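PDB 4KPK: enoyl-CoA hydratase/isomerase from Shewanella pealeana, which probably acts on acyl-CoA thioesters as a trimeric, crotonase-like member of the enoyl-CoA hydratase/isomerase family, perhaps as an isomerase. Local coordinates for residues V66-S69 / E70-V74; A179-S182 / P183-R187; E266-A269 / R270-V273. All blocks are in the same frame, centred on the assembly; numbering follows the deposited sequence.

Interaction 1 of 3, residues V66-S69 / E70-V74; sequences VMIS and EMIQV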
loop_
_atom_site.group_PDB
_atom_site.type_symbol
_atom_site.label_atom_id
_atom_site.label_comp_id
_atom_site.label_asym_id
_atom_site.label_seq_id
_atom_site.Cartn_x
_atom_site.Cartn_y
_atom_site.Cartn_z
ATOM N N VAL A 66 -28.577 14.348 -11.569
ATOM C CA VAL A 66 -28.265 15.586 -12.206
ATOM C C VAL A 66 -26.832 16.059 -11.843
ATOM O O VAL A 66 -26.086 16.369 -12.728
ATOM C CB VAL A 66 -29.344 16.654 -11.844
ATOM C CG1 VAL A 66 -28.912 18.052 -12.288
ATOM C CG2 VAL A 66 -30.701 16.288 -12.453
HETATM N N MSE A 67 -26.482 16.134 -10.551
HETATM C CA MSE A 67 -25.106 16.430 -10.105
HETATM C C MSE A 67 -24.096 15.554 -10.800
HETATM O O MSE A 67 -23.097 16.050 -11.266
HETATM C CB MSE A 67 -24.947 16.155 -8.637
HETATM C CG MSE A 67 -23.542 16.355 -8.086
HETATM SE SE MSE A 67 -23.479 18.142 -7.240
HETATM C CE MSE A 67 -24.590 17.792 -5.691
ATOM N N ILE A 68 -24.353 14.255 -10.819
ATOM C CA ILE A 68 -23.460 13.270 -11.452
ATOM C C ILE A 68 -23.249 13.707 -12.893
ATOM O O ILE A 68 -22.118 13.865 -13.337
ATOM C CB ILE A 68 -24.037 11.822 -11.438
ATOM C CG1 ILE A 68 -24.211 11.260 -10.011
ATOM C CG2 ILE A 68 -23.210 10.875 -12.269
ATOM C CD1 ILE A 68 -23.092 11.601 -9.092
ATOM N N SER A 69 -24.344 13.991 -13.589
ATOM C CA SER A 69 -24.256 14.268 -15.023
ATOM C C SER A 69 -23.597 15.600 -15.311
ATOM O O SER A 69 -22.766 15.751 -16.241
ATOM C CB SER A 69 -25.640 14.187 -15.685
ATOM O OG SER A 69 -25.700 15.074 -16.785
ATOM N N GLU A 70 -23.933 16.591 -14.487
ATOM C CA GLU A 70 -23.288 17.884 -14.631
ATOM C C GLU A 70 -21.777 17.774 -14.434
ATOM O O GLU A 70 -21.006 18.413 -15.119
ATOM C CB GLU A 70 -23.939 18.883 -13.672
ATOM C CG GLU A 70 -25.375 19.187 -14.074
ATOM C CD GLU A 70 -25.938 20.450 -13.490
ATOM O OE1 GLU A 70 -25.415 20.978 -12.479
ATOM O OE2 GLU A 70 -26.947 20.909 -14.032
HETATM N N MSE A 71 -21.342 16.932 -13.515
HETATM C CA MSE A 71 -19.900 16.782 -13.236
HETATM C C MSE A 71 -19.204 16.163 -14.410
HETATM O O MSE A 71 -18.120 16.612 -14.776
HETATM C CB MSE A 71 -19.737 15.964 -11.958
HETATM C CG MSE A 71 -19.800 16.902 -10.735
HETATM SE SE MSE A 71 -19.580 15.849 -9.083
HETATM C CE MSE A 71 -19.943 17.186 -7.669
ATOM N N ILE A 72 -19.830 15.138 -15.020
ATOM C CA ILE A 72 -19.340 14.586 -16.315
ATOM C C ILE A 72 -19.170 15.657 -17.388
ATOM O O ILE A 72 -18.121 15.758 -18.013
ATOM C CB ILE A 72 -20.238 13.417 -16.803
ATOM C CG1 ILE A 72 -20.180 12.267 -15.772
ATOM C CG2 ILE A 72 -19.860 12.921 -18.219
ATOM C CD1 ILE A 72 -21.236 11.206 -15.932
ATOM N N GLN A 73 -20.187 16.488 -17.588
ATOM C CA GLN A 73 -20.119 17.537 -18.574
ATOM C C GLN A 73 -18.972 18.539 -18.336
ATOM O O GLN A 73 -18.298 18.938 -19.289
ATOM C CB GLN A 73 -21.427 18.331 -18.586
ATOM C CG GLN A 73 -22.609 17.637 -19.220
ATOM C CD GLN A 73 -23.859 18.479 -19.112
ATOM O OE1 GLN A 73 -23.878 19.639 -19.546
ATOM N NE2 GLN A 73 -24.905 17.920 -18.500
ATOM N N VAL A 74 -18.782 18.976 -17.076
ATOM C CA VAL A 74 -17.722 19.906 -16.782
ATOM C C VAL A 74 -16.321 19.286 -17.012
ATOM O O VAL A 74 -15.378 19.937 -17.530
ATOM C CB VAL A 74 -17.844 20.416 -15.353
ATOM C CG1 VAL A 74 -16.619 21.254 -14.976
ATOM C CG2 VAL A 74 -19.115 21.236 -15.171
#
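M67 and M71, both selenomethionines, meet one helical turn apart: SE of M67 lies 3.7 Å from CE of M71, and the same methyl also rests on CG of M67. The two chains run side by side and point the same way, but differ in shape. That of M71 is fully extended (chi2 -180°, chi3 -172°), which carries its methyl out from the helix to the level of SE of M67, whereas M67 bends at chi2 and chi3. On the next flank I68 and I72 cross at an angle, with CG2 of I68 touching CD1 of I72 at 4.2 Å. V66 and E70 lie alongside each other, CG1 of V66 coming 3.9 Å from OE2 of E70. The carboxylate itself is held from outside, OE2 by the backbone N of H39 and OE1 by that of Y40, so V66 meets an acid already fixed in place.

Beneath these side chains run four consecutive i to i+4 backbone bonds, from E70 N to V66 O at 2.8 Å through to Q73 N to S69 O at 3.0 Å. Further out, M71 packs on M52 and L54 of strand 49-54, while I68 and I72 face helix 113-132 through L123, L126 and M129. D64 OD1 accepts from the N of M67 near the helix start. Helix 65-80 lies between strands 49-54 and 86-91 as the connection of a beta-alpha-beta unit, part of the crotonase fold.

Interaction 2 of 3, residues A179-S182 / P183-R187; sequences AVIS and PYVTR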
loop_
_atom_site.group_PDB
_atom_site.type_symbol
_atom_site.label_atom_id
_atom_site.label_comp_id
_atom_site.label_asym_id
_atom_site.label_seq_id
_atom_site.Cartn_x
_atom_site.Cartn_y
_atom_site.Cartn_z
ATOM N N ALA A 179 -19.753 0.347 -3.849
ATOM C CA ALA A 179 -19.088 -0.507 -4.832
ATOM C C ALA A 179 -18.352 0.320 -5.849
ATOM O O ALA A 179 -17.214 -0.008 -6.213
ATOM C CB ALA A 179 -20.096 -1.394 -5.502
ATOM N N VAL A 180 -19.010 1.361 -6.370
ATOM C CA VAL A 180 -18.462 2.106 -7.499
ATOM C C VAL A 180 -17.193 2.895 -7.112
ATOM O O VAL A 180 -16.279 3.027 -7.907
ATOM C CB VAL A 180 -19.541 3.055 -8.124
ATOM C CG1 VAL A 180 -18.967 3.931 -9.243
ATOM C CG2 VAL A 180 -20.665 2.234 -8.705
ATOM N N ILE A 181 -17.136 3.399 -5.883
ATOM C CA ILE A 181 -15.978 4.175 -5.435
ATOM C C ILE A 181 -14.823 3.344 -4.865
ATOM O O ILE A 181 -13.677 3.860 -4.720
ATOM C CB ILE A 181 -16.385 5.261 -4.407
ATOM C CG1 ILE A 181 -17.081 4.685 -3.157
ATOM C CG2 ILE A 181 -17.292 6.262 -5.069
ATOM C CD1 ILE A 181 -17.010 5.649 -1.960
ATOM N N SER A 182 -15.110 2.068 -4.585
ATOM C CA SER A 182 -14.195 1.216 -3.813
ATOM C C SER A 182 -12.845 1.014 -4.426
ATOM O O SER A 182 -11.913 0.770 -3.703
ATOM C CB SER A 182 -14.834 -0.130 -3.447
ATOM O OG SER A 182 -15.300 -0.877 -4.580
ATOM N N PRO A 183 -12.734 1.071 -5.772
ATOM C CA PRO A 183 -11.418 0.810 -6.333
ATOM C C PRO A 183 -10.473 1.946 -6.030
ATOM O O PRO A 183 -9.305 1.746 -5.760
ATOM C CB PRO A 183 -11.690 0.639 -7.893
ATOM C CG PRO A 183 -13.145 0.330 -8.029
ATOM C CD PRO A 183 -13.823 0.886 -6.777
ATOM N N TYR A 184 -10.992 3.152 -6.111
ATOM C CA TYR A 184 -10.240 4.352 -5.912
ATOM C C TYR A 184 -10.002 4.553 -4.437
ATOM O O TYR A 184 -8.953 4.989 -4.010
ATOM C CB TYR A 184 -11.030 5.526 -6.524
ATOM C CG TYR A 184 -11.413 5.200 -7.949
ATOM C CD1 TYR A 184 -10.493 5.327 -8.980
ATOM C CD2 TYR A 184 -12.670 4.735 -8.264
ATOM C CE1 TYR A 184 -10.841 4.987 -10.322
ATOM C CE2 TYR A 184 -13.007 4.367 -9.584
ATOM C CZ TYR A 184 -12.109 4.509 -10.608
ATOM O OH TYR A 184 -12.454 4.156 -11.942
ATOM N N VAL A 185 -10.982 4.214 -3.638
ATOM C CA VAL A 185 -10.853 4.488 -2.208
ATOM C C VAL A 185 -9.833 3.539 -1.628
ATOM O O VAL A 185 -9.014 3.947 -0.815
ATOM C CB VAL A 185 -12.190 4.410 -1.500
ATOM C CG1 VAL A 185 -12.035 4.281 0.013
ATOM C CG2 VAL A 185 -13.027 5.622 -1.879
ATOM N N THR A 186 -9.859 2.293 -2.111
ATOM C CA THR A 186 -8.935 1.251 -1.699
ATOM C C THR A 186 -7.507 1.547 -2.122
ATOM O O THR A 186 -6.523 1.337 -1.356
ATOM C CB THR A 186 -9.428 -0.134 -2.205
ATOM O OG1 THR A 186 -10.737 -0.325 -1.716
ATOM C CG2 THR A 186 -8.603 -1.257 -1.654
ATOM N N ARG A 187 -7.365 2.055 -3.322
ATOM C CA ARG A 187 -6.058 2.473 -3.763
ATOM C C ARG A 187 -5.488 3.547 -2.799
ATOM O O ARG A 187 -4.299 3.547 -2.486
ATOM C CB ARG A 187 -6.127 3.060 -5.162
ATOM C CG ARG A 187 -4.793 3.204 -5.832
ATOM C CD ARG A 187 -4.905 3.893 -7.166
ATOM N NE ARG A 187 -5.824 4.984 -7.080
ATOM C CZ ARG A 187 -6.401 5.596 -8.109
ATOM N NH1 ARG A 187 -6.171 5.191 -9.334
ATOM N NH2 ARG A 187 -7.214 6.643 -7.890
#
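S182 O takes two bonds from T186 where helix 182-189 begins. The hydroxyl OG1 of T186 donates to S182 O at 2.6 Å, with the donor slightly tilted from the carbonyl plane; the backbone N of T186 reaches the same oxygen at 3.0 Å, from well above that plane. With a chi1 of -56°, T186 holds OG1 beside its own backbone N, so both donors converge on one acceptor a turn earlier.

Two further backbone bonds end on I181 O. V185 N binds it at 2.9 Å, in the carbonyl plane, while the bond from Y184 N is weak, bent to 124° at the hydrogen. At the first residue of the helix, OG of S182 donates back to A179 O at 2.7 Å; a chi1 of 57° swings the hydroxyl between its own N and carbonyl carbon, toward the preceding turn. A looser polar contact lies at the edge of the Y184 ring, where V180 O is 3.9 Å from CE2 of Y184.

Apolar packing is lighter. I181 and V185 lie side by side, CD1 of I181 being 4.0 Å from CG2 of V185. Beyond the two segments, Y184 packs against M127 and S128 of helix 113-132, and P183 against I256 of the second subunit.

P183 brings no N-H, and the bonds from V185 and T186 are the first regular ones of the helix. Chemically, the buried hydroxyls of S182 and T186 are both satisfied by main-chain carbonyls, one tying the helix to the loop before it, the other inside its first turn, at a place that also faces the second subunit.

Interaction 3 of 3, residues E266-A269 / R270-V273; sequences ERIA and RIRV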
loop_
_atom_site.group_PDB
_atom_site.type_symbol
_atom_site.label_atom_id
_atom_site.label_comp_id
_atom_site.label_asym_id
_atom_site.label_seq_id
_atom_site.Cartn_x
_atom_site.Cartn_y
_atom_site.Cartn_z
ATOM N N GLU A 266 10.830 2.508 -22.796
ATOM C CA GLU A 266 10.249 3.096 -23.988
ATOM C C GLU A 266 9.605 4.451 -23.696
ATOM O O GLU A 266 9.803 5.380 -24.480
ATOM C CB GLU A 266 9.285 2.112 -24.647
ATOM C CG GLU A 266 8.715 2.578 -25.972
ATOM C CD GLU A 266 7.520 3.500 -25.777
ATOM O OE1 GLU A 266 6.956 3.488 -24.661
ATOM O OE2 GLU A 266 7.153 4.248 -26.721
ATOM N N ARG A 267 8.875 4.601 -22.575
ATOM C CA ARG A 267 8.302 5.916 -22.229
ATOM C C ARG A 267 9.363 7.022 -22.088
ATOM O O ARG A 267 9.219 8.089 -22.679
ATOM C CB ARG A 267 7.414 5.878 -20.985
ATOM C CG ARG A 267 6.146 5.066 -21.178
ATOM C CD ARG A 267 5.139 5.818 -22.047
ATOM N NE ARG A 267 5.347 5.614 -23.490
ATOM C CZ ARG A 267 4.657 6.231 -24.453
ATOM N NH1 ARG A 267 3.715 7.125 -24.143
ATOM N NH2 ARG A 267 4.912 5.956 -25.730
ATOM N N ILE A 268 10.384 6.810 -21.279
ATOM C CA ILE A 268 11.397 7.871 -21.096
ATOM C C ILE A 268 12.095 8.213 -22.430
ATOM O O ILE A 268 12.229 9.381 -22.789
ATOM C CB ILE A 268 12.390 7.553 -19.963
ATOM C CG1 ILE A 268 13.367 8.721 -19.728
ATOM C CG2 ILE A 268 13.112 6.238 -20.221
ATOM C CD1 ILE A 268 12.681 10.085 -19.595
ATOM N N ALA A 269 12.452 7.194 -23.195
ATOM C CA ALA A 269 13.121 7.407 -24.483
ATOM C C ALA A 269 12.259 8.230 -25.410
ATOM O O ALA A 269 12.734 9.224 -25.987
ATOM C CB ALA A 269 13.492 6.064 -25.100
ATOM N N ARG A 270 10.980 7.859 -25.537
ATOM C CA ARG A 270 10.024 8.670 -26.318
ATOM C C ARG A 270 9.872 10.067 -25.895
ATOM O O ARG A 270 9.805 10.920 -26.735
ATOM C CB ARG A 270 8.594 8.214 -26.202
ATOM C CG ARG A 270 8.205 7.080 -27.022
ATOM C CD ARG A 270 8.297 7.267 -28.517
ATOM N NE ARG A 270 8.062 5.884 -28.960
ATOM C CZ ARG A 270 8.667 5.259 -29.949
ATOM N NH1 ARG A 270 9.535 5.903 -30.740
ATOM N NH2 ARG A 270 8.362 3.977 -30.159
ATOM N N ILE A 271 9.623 10.327 -24.618
ATOM C CA ILE A 271 9.355 11.745 -24.294
ATOM C C ILE A 271 10.587 12.581 -24.559
ATOM O O ILE A 271 10.438 13.666 -25.060
ATOM C CB ILE A 271 8.926 12.091 -22.851
ATOM C CG1 ILE A 271 9.582 11.177 -21.863
ATOM C CG2 ILE A 271 7.427 12.236 -22.702
ATOM C CD1 ILE A 271 10.216 11.931 -20.751
ATOM N N ARG A 272 11.763 12.067 -24.214
ATOM C CA ARG A 272 13.054 12.797 -24.364
ATOM C C ARG A 272 13.291 13.350 -25.756
ATOM O O ARG A 272 13.954 14.370 -25.881
ATOM C CB ARG A 272 14.243 11.875 -24.177
ATOM C CG ARG A 272 14.569 11.484 -22.794
ATOM C CD ARG A 272 15.847 10.652 -22.832
ATOM N NE ARG A 272 16.148 10.213 -21.491
ATOM C CZ ARG A 272 16.595 11.054 -20.579
ATOM N NH1 ARG A 272 16.854 12.330 -20.915
ATOM N NH2 ARG A 272 16.815 10.627 -19.358
ATOM N N VAL A 273 12.845 12.591 -26.781
ATOM C CA VAL A 273 12.993 13.000 -28.161
ATOM C C VAL A 273 11.794 13.819 -28.615
ATOM O O VAL A 273 11.900 14.510 -29.619
ATOM C CB VAL A 273 13.260 11.817 -29.163
ATOM C CG1 VAL A 273 14.426 10.970 -28.675
ATOM C CG2 VAL A 273 12.052 10.940 -29.372
#
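E266, R267 and R270 build a salt-bridge network on the last turns of helix 258-273, an i, i+1, i+4 arrangement. R267 grips the carboxylate side-on: its NE bonds OE1 of E266 at 2.9 Å and its NH2 bonds OE2 of E266 at 3.0 Å, the oxygens lying close to the guanidinium plane. R270 comes from the other side of OE2, where its NE is 2.9 Å from OE2 of E266 on the anti side. The carboxylate and the R270 guanidinium planes stand 62° apart. One acid thus serves two arginines, which probably offsets their like charges. Outside the segments, R267 makes a cation-pi contact with W243, and R270 another with F113 of the third subunit.

The backbone bonds are those of a regular helix, R270 N to E266 O, I271 N to R267 O and R272 N to I268 O, with a weak one from V273 N to A269 O.

Aliphatic carbons of I268 pack on the guanidinium of R272: the extended chain of R272 gives the reach, and its chi4 of -72° turns one guanidinium face to CD1 of I268. Nearest of all in this packing, CG1 of I268 lies 3.6 Å from NE of R272.

Overall arrangement
All three contacts lie within helices or at a helix start, and follow one another along the chain: interaction 1 on helix 65-80, interaction 2 at the start of helix 182-189, interaction 3 near the end of helix 258-273. The centres of interactions 1 and 2 are about 20 Å apart, and helix 113-132 packs against both. Interaction 3 stands off, its centre about 36 Å from that of interaction 1 and about 32 Å from that of interaction 2. Interaction 1 touches no other chain, while interactions 2 and 3 meet neighbouring subunits. Interactions 1 and 2 are both near the chain centre, interaction 3 about 27 Å from it, and the last two take part in subunit contacts.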